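Local coordinates for protein Nadp(h)-dependent ketose reductase (Bemisia argentifolii, PDB 1E3J) that reduces ketoses such as fructose, probably to the corresponding polyol with NADPH, as a zinc-containing member of the alcohol dehydrogenase family, at residues Arg21-Pro26 / Ala126-His131; Pro95-Gln100 / Val130-Phe135. One frame throughout, in Å; residues are numbered along the deposited sequence.

In the fold
Both contacts lie in the part of the chain that carries the GroES-like fold, and neither reaches the Rossmann-type parallel sheet. They share strand 128-132 and have V130 and H131 in common. Their centres are about 18 Å apart. Along the chain, loop 21-26 comes first and the cysteine loop 95-100 second. The strand that receives both comes last. Contact 1 lays the early loop along the start of this strand at the surface. Contact 2 is buried and joins the strand's end, with the turn after it, to the loop carrying two ligands of the four-cysteine zinc. One strand thus links the edge of the mixed sheet to the zinc lobe and the subunit interface.

Contact 1 of 2, residues Arg21-Pro26 / Ala126-His131; sequences RPIPEP and ARYYVH
V130 meets P26 and P24 in the closer-packed part of this contact. Its CG2 methyl sits 3.5 Å from P26 N and also touches the P26 ring, with 3.8 Å between V130 CG2 and P26 CG. These two side chains cross at about a right angle. P24 turns its ring toward the strand between V130 and Y128. P24 CB rests 3.9 Å from V130 CB, and P24 CD reaches Y128 CB. The packing is looser at I23, an exposed residue. I23 CG2 is anti to the backbone N and touches Y128 CB at 4.0 Å. I23 CD1 lies over one face of the Y128 ring, 4.1 Å from Y128 CD2. E25 is also exposed, and its side chain starts away from the strand. No hydrogen bond joins the two segments. The loop runs beside the strand, 25° off its direction, and is held here by apolar contacts. N5 gives a polar link at one end, bonding to Y128 N and to R21 O. Strand 128-132 pairs antiparallel with strand 30-40, whose L32 touches P26 and whose E30 touches V130. The loop therefore lies along this border of the mixed sheet.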
loop_
_atom_site.group_PDB
_atom_site.type_symbol
_atom_site.label_atom_id
_atom_site.label_comp_id
_atom_site.label_asym_id
_atom_site.label_seq_id
_atom_site.Cartn_x
_atom_site.Cartn_y
_atom_site.Cartn_z
ATOM N N ARG A 21 37.329 30.182 -3.497
ATOM C CA ARG A 21 37.205 29.065 -4.430
ATOM C C ARG A 21 36.764 29.732 -5.705
ATOM O O ARG A 21 36.170 30.810 -5.680
ATOM C CB ARG A 21 36.108 28.067 -3.989
ATOM C CG ARG A 21 36.579 26.946 -3.061
ATOM C CD ARG A 21 37.629 26.076 -3.759
ATOM N NE ARG A 21 38.108 24.960 -2.945
ATOM C CZ ARG A 21 37.493 23.781 -2.855
ATOM N NH1 ARG A 21 36.376 23.553 -3.540
ATOM N NH2 ARG A 21 37.972 22.840 -2.056
ATOM N N PRO A 22 37.085 29.138 -6.848
ATOM C CA PRO A 22 36.601 29.832 -8.045
ATOM C C PRO A 22 35.060 29.754 -8.102
ATOM O O PRO A 22 34.459 28.878 -7.484
ATOM C CB PRO A 22 37.270 29.072 -9.201
ATOM C CG PRO A 22 37.698 27.746 -8.595
ATOM C CD PRO A 22 38.076 28.092 -7.171
ATOM N N ILE A 23 34.420 30.689 -8.800
ATOM C CA ILE A 23 32.970 30.648 -8.931
ATOM C C ILE A 23 32.627 29.553 -9.948
ATOM O O ILE A 23 33.119 29.558 -11.079
ATOM C CB ILE A 23 32.384 31.987 -9.434
ATOM C CG1 ILE A 23 32.799 33.124 -8.491
ATOM C CG2 ILE A 23 30.851 31.900 -9.502
ATOM C CD1 ILE A 23 32.100 34.442 -8.754
ATOM N N PRO A 24 31.779 28.594 -9.548
ATOM C CA PRO A 24 31.372 27.489 -10.425
ATOM C C PRO A 24 30.563 27.948 -11.640
ATOM O O PRO A 24 29.908 29.000 -11.632
ATOM C CB PRO A 24 30.526 26.586 -9.514
ATOM C CG PRO A 24 30.619 27.191 -8.127
ATOM C CD PRO A 24 30.978 28.631 -8.316
ATOM N N GLU A 25 30.611 27.133 -12.680
ATOM C CA GLU A 25 29.871 27.392 -13.905
ATOM C C GLU A 25 28.805 26.286 -14.095
ATOM O O GLU A 25 29.121 25.093 -14.024
ATOM C CB GLU A 25 30.828 27.420 -15.098
ATOM C CG GLU A 25 31.141 28.831 -15.591
ATOM C CD GLU A 25 29.885 29.569 -16.014
ATOM O OE1 GLU A 25 29.085 28.976 -16.782
ATOM O OE2 GLU A 25 29.692 30.735 -15.583
ATOM N N PRO A 26 27.533 26.681 -14.332
ATOM C CA PRO A 26 26.352 25.830 -14.540
ATOM C C PRO A 26 26.317 24.994 -15.822
ATOM O O PRO A 26 26.432 25.528 -16.923
ATOM C CB PRO A 26 25.194 26.820 -14.565
ATOM C CG PRO A 26 25.747 28.090 -14.068
ATOM C CD PRO A 26 27.176 28.101 -14.429
ATOM N N ALA A 126 29.306 28.358 0.983
ATOM C CA ALA A 126 30.168 29.173 0.143
ATOM C C ALA A 126 29.257 30.291 -0.355
ATOM O O ALA A 126 28.043 30.237 -0.119
ATOM C CB ALA A 126 30.665 28.358 -1.041
ATOM N N ARG A 127 29.821 31.272 -1.053
ATOM C CA ARG A 127 29.022 32.404 -1.532
ATOM C C ARG A 127 28.243 31.995 -2.753
ATOM O O ARG A 127 27.141 32.479 -2.990
ATOM C CB ARG A 127 29.904 33.606 -1.945
ATOM C CG ARG A 127 30.827 34.163 -0.874
ATOM C CD ARG A 127 30.171 35.233 0.028
ATOM N NE ARG A 127 31.182 35.847 0.911
ATOM C CZ ARG A 127 30.942 36.257 2.154
ATOM N NH1 ARG A 127 29.723 36.141 2.675
ATOM N NH2 ARG A 127 31.928 36.740 2.900
ATOM N N TYR A 128 28.869 31.153 -3.556
ATOM C CA TYR A 128 28.265 30.674 -4.777
ATOM C C TYR A 128 28.281 29.170 -4.852
ATOM O O TYR A 128 29.211 28.520 -4.367
ATOM C CB TYR A 128 28.973 31.239 -5.995
ATOM C CG TYR A 128 28.706 32.689 -6.177
ATOM C CD1 TYR A 128 27.560 33.123 -6.846
ATOM C CD2 TYR A 128 29.556 33.651 -5.629
ATOM C CE1 TYR A 128 27.267 34.484 -6.960
ATOM C CE2 TYR A 128 29.263 35.019 -5.740
ATOM C CZ TYR A 128 28.124 35.428 -6.404
ATOM O OH TYR A 128 27.843 36.777 -6.524
ATOM N N TYR A 129 27.261 28.631 -5.509
ATOM C CA TYR A 129 27.117 27.185 -5.638
ATOM C C TYR A 129 26.290 26.852 -6.861
ATOM O O TYR A 129 25.342 27.558 -7.209
ATOM C CB TYR A 129 26.443 26.664 -4.361
ATOM C CG TYR A 129 26.169 25.190 -4.316
ATOM C CD1 TYR A 129 27.211 24.261 -4.293
ATOM C CD2 TYR A 129 24.843 24.720 -4.322
ATOM C CE1 TYR A 129 26.943 22.893 -4.282
ATOM C CE2 TYR A 129 24.557 23.355 -4.310
ATOM C CZ TYR A 129 25.599 22.451 -4.295
ATOM O OH TYR A 129 25.297 21.112 -4.306
ATOM N N VAL A 130 26.656 25.778 -7.524
ATOM C CA VAL A 130 25.938 25.311 -8.714
ATOM C C VAL A 130 25.191 24.012 -8.303
ATOM O O VAL A 130 25.745 23.207 -7.564
ATOM C CB VAL A 130 26.967 25.078 -9.845
ATOM C CG1 VAL A 130 26.836 23.688 -10.451
ATOM C CG2 VAL A 130 26.810 26.201 -10.905
ATOM N N HIS A 131 23.952 23.811 -8.761
ATOM C CA HIS A 131 23.179 22.612 -8.366
ATOM C C HIS A 131 22.171 22.238 -9.454
ATOM O O HIS A 131 21.684 23.117 -10.174
ATOM C CB HIS A 131 22.423 22.924 -7.048
ATOM C CG HIS A 131 21.993 21.715 -6.275
ATOM N ND1 HIS A 131 22.879 20.754 -5.837
ATOM C CD2 HIS A 131 20.769 21.327 -5.834
ATOM C CE1 HIS A 131 22.228 19.829 -5.157
ATOM N NE2 HIS A 131 20.947 20.155 -5.142
#

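Contact 2 of 2, residues Pro95-Gln100 / Val130-Phe135; sequences PCRRCQ and VHAADF. With ZN (zinc ion), chain B.
The R97 guanidinium meets D134 and A132 at its edge, near its own plane. A132 CB is 3.9 Å from R97 NH2. F135 CE1 stands oblique to the guanidinium, while R97 NH2 lies at the edge of the F135 ring, 3.6 Å from F135 CE1. The ring also meets Y107 edge-to-face, and K103 of the second subunit makes a cation-pi contact with it. R97 and D134 reach toward each other tip to tip, with their planes 37° apart. A single nitrogen, R97 NH2, faces both carboxylate oxygens. It donates a fairly straight bond to the syn lone pair of D134 OD2 (2.7 Å, 160°). In the salt bridge, the approach of R97 NH2 to D134 OD1 is very short, and its exact length is doubtful. The R97 chain is extended from CG to NE. P95 and F135 also meet tip to tip. The 3.2 Å between P95 CD and F135 CZ is very short, and its exact value is doubtful. Behind R97, C96 SG binds the zinc ion at 2.4 Å and C99 SG binds it at 2.3 Å. C102 and C110 complete the site. R98 N donates to C96 SG at 3.1 Å, which would help to stabilise charge on that sulfur. Four cysteines around zinc are consistent with the structural, non-catalytic site of this family. The R97-D134 pair ties that site to the 3-10 turn just after strand 128-132, next to a subunit interface where D134 O accepts a hydrogen bond from K103 NZ of the second subunit.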
loop_
_atom_site.group_PDB
_atom_site.type_symbol
_atom_site.label_atom_id
_atom_site.label_comp_id
_atom_site.label_asym_id
_atom_site.label_seq_id
_atom_site.Cartn_x
_atom_site.Cartn_y
_atom_site.Cartn_z
ATOM N N PRO A 95 20.551 12.178 -7.178
ATOM C CA PRO A 95 20.695 10.781 -7.575
ATOM C C PRO A 95 21.174 10.568 -9.025
ATOM O O PRO A 95 21.252 11.526 -9.779
ATOM C CB PRO A 95 19.296 10.236 -7.342
ATOM C CG PRO A 95 18.454 11.342 -7.862
ATOM C CD PRO A 95 19.143 12.595 -7.249
ATOM N N CYS A 96 21.462 9.322 -9.408
ATOM C CA CYS A 96 21.946 9.042 -10.771
ATOM C C CYS A 96 20.810 9.078 -11.803
ATOM O O CYS A 96 21.043 9.277 -13.016
ATOM C CB CYS A 96 22.667 7.670 -10.821
ATOM S SG CYS A 96 21.521 6.230 -11.018
ATOM N N ARG A 97 19.581 8.894 -11.325
ATOM C CA ARG A 97 18.397 8.931 -12.179
ATOM C C ARG A 97 18.300 7.738 -13.159
ATOM O O ARG A 97 17.490 7.769 -14.059
ATOM C CB ARG A 97 18.405 10.213 -13.022
ATOM C CG ARG A 97 18.542 11.514 -12.283
ATOM C CD ARG A 97 18.513 12.632 -13.302
ATOM N NE ARG A 97 18.118 13.899 -12.709
ATOM C CZ ARG A 97 18.969 14.771 -12.212
ATOM N NH1 ARG A 97 20.273 14.487 -12.254
ATOM N NH2 ARG A 97 18.518 15.908 -11.675
ATOM N N ARG A 98 19.117 6.709 -12.996
ATOM C CA ARG A 98 19.109 5.586 -13.939
ATOM C C ARG A 98 19.213 4.221 -13.280
ATOM O O ARG A 98 19.238 3.206 -13.968
ATOM C CB ARG A 98 20.285 5.721 -14.923
ATOM C CG ARG A 98 20.282 7.033 -15.738
ATOM C CD ARG A 98 21.600 7.273 -16.522
ATOM N NE ARG A 98 21.361 8.172 -17.657
ATOM C CZ ARG A 98 21.027 9.460 -17.554
ATOM N NH1 ARG A 98 20.894 10.043 -16.364
ATOM N NH2 ARG A 98 20.797 10.168 -18.654
ATOM N N CYS A 99 19.344 4.157 -11.963
ATOM C CA CYS A 99 19.406 2.829 -11.406
ATOM C C CYS A 99 17.952 2.375 -11.055
ATOM O O CYS A 99 16.978 3.127 -11.281
ATOM C CB CYS A 99 20.316 2.818 -10.179
ATOM S SG CYS A 99 19.622 3.744 -8.855
ATOM N N GLN A 100 17.794 1.160 -10.549
ATOM C CA GLN A 100 16.454 0.681 -10.182
ATOM C C GLN A 100 15.885 1.489 -9.013
ATOM O O GLN A 100 14.670 1.672 -8.940
ATOM C CB GLN A 100 16.460 -0.808 -9.786
ATOM N N VAL A 130 26.656 25.778 -7.524
ATOM C CA VAL A 130 25.938 25.311 -8.714
ATOM C C VAL A 130 25.191 24.012 -8.303
ATOM O O VAL A 130 25.745 23.207 -7.564
ATOM C CB VAL A 130 26.967 25.078 -9.845
ATOM C CG1 VAL A 130 26.836 23.688 -10.451
ATOM C CG2 VAL A 130 26.810 26.201 -10.905
ATOM N N HIS A 131 23.952 23.811 -8.761
ATOM C CA HIS A 131 23.179 22.612 -8.366
ATOM C C HIS A 131 22.171 22.238 -9.454
ATOM O O HIS A 131 21.684 23.117 -10.174
ATOM C CB HIS A 131 22.423 22.924 -7.048
ATOM C CG HIS A 131 21.993 21.715 -6.275
ATOM N ND1 HIS A 131 22.879 20.754 -5.837
ATOM C CD2 HIS A 131 20.769 21.327 -5.834
ATOM C CE1 HIS A 131 22.228 19.829 -5.157
ATOM N NE2 HIS A 131 20.947 20.155 -5.142
ATOM N N ALA A 132 21.842 20.947 -9.559
ATOM C CA ALA A 132 20.857 20.477 -10.563
ATOM C C ALA A 132 19.576 21.252 -10.352
ATOM O O ALA A 132 19.084 21.350 -9.229
ATOM C CB ALA A 132 20.588 18.977 -10.402
ATOM N N ALA A 133 19.040 21.806 -11.427
ATOM C CA ALA A 133 17.842 22.626 -11.372
ATOM C C ALA A 133 16.612 21.942 -10.845
ATOM O O ALA A 133 15.779 22.577 -10.185
ATOM C CB ALA A 133 17.536 23.182 -12.751
ATOM N N ASP A 134 16.465 20.657 -11.141
ATOM C CA ASP A 134 15.275 19.978 -10.671
ATOM C C ASP A 134 15.321 19.726 -9.153
ATOM O O ASP A 134 14.344 19.230 -8.573
ATOM C CB ASP A 134 15.077 18.657 -11.437
ATOM C CG ASP A 134 16.227 17.716 -11.267
ATOM O OD1 ASP A 134 17.389 18.164 -11.370
ATOM O OD2 ASP A 134 15.978 16.522 -11.044
ATOM N N PHE A 135 16.451 20.034 -8.511
ATOM C CA PHE A 135 16.525 19.833 -7.068
ATOM C C PHE A 135 16.623 21.157 -6.350
ATOM O O PHE A 135 17.141 21.239 -5.250
ATOM C CB PHE A 135 17.685 18.910 -6.676
ATOM C CG PHE A 135 17.394 17.445 -6.906
ATOM C CD1 PHE A 135 17.399 16.904 -8.207
ATOM C CD2 PHE A 135 17.065 16.612 -5.839
ATOM C CE1 PHE A 135 17.072 15.554 -8.444
ATOM C CE2 PHE A 135 16.734 15.247 -6.048
ATOM C CZ PHE A 135 16.737 14.714 -7.356
HETATM ZN ZN ZN B . 20.165 5.945 -9.056
#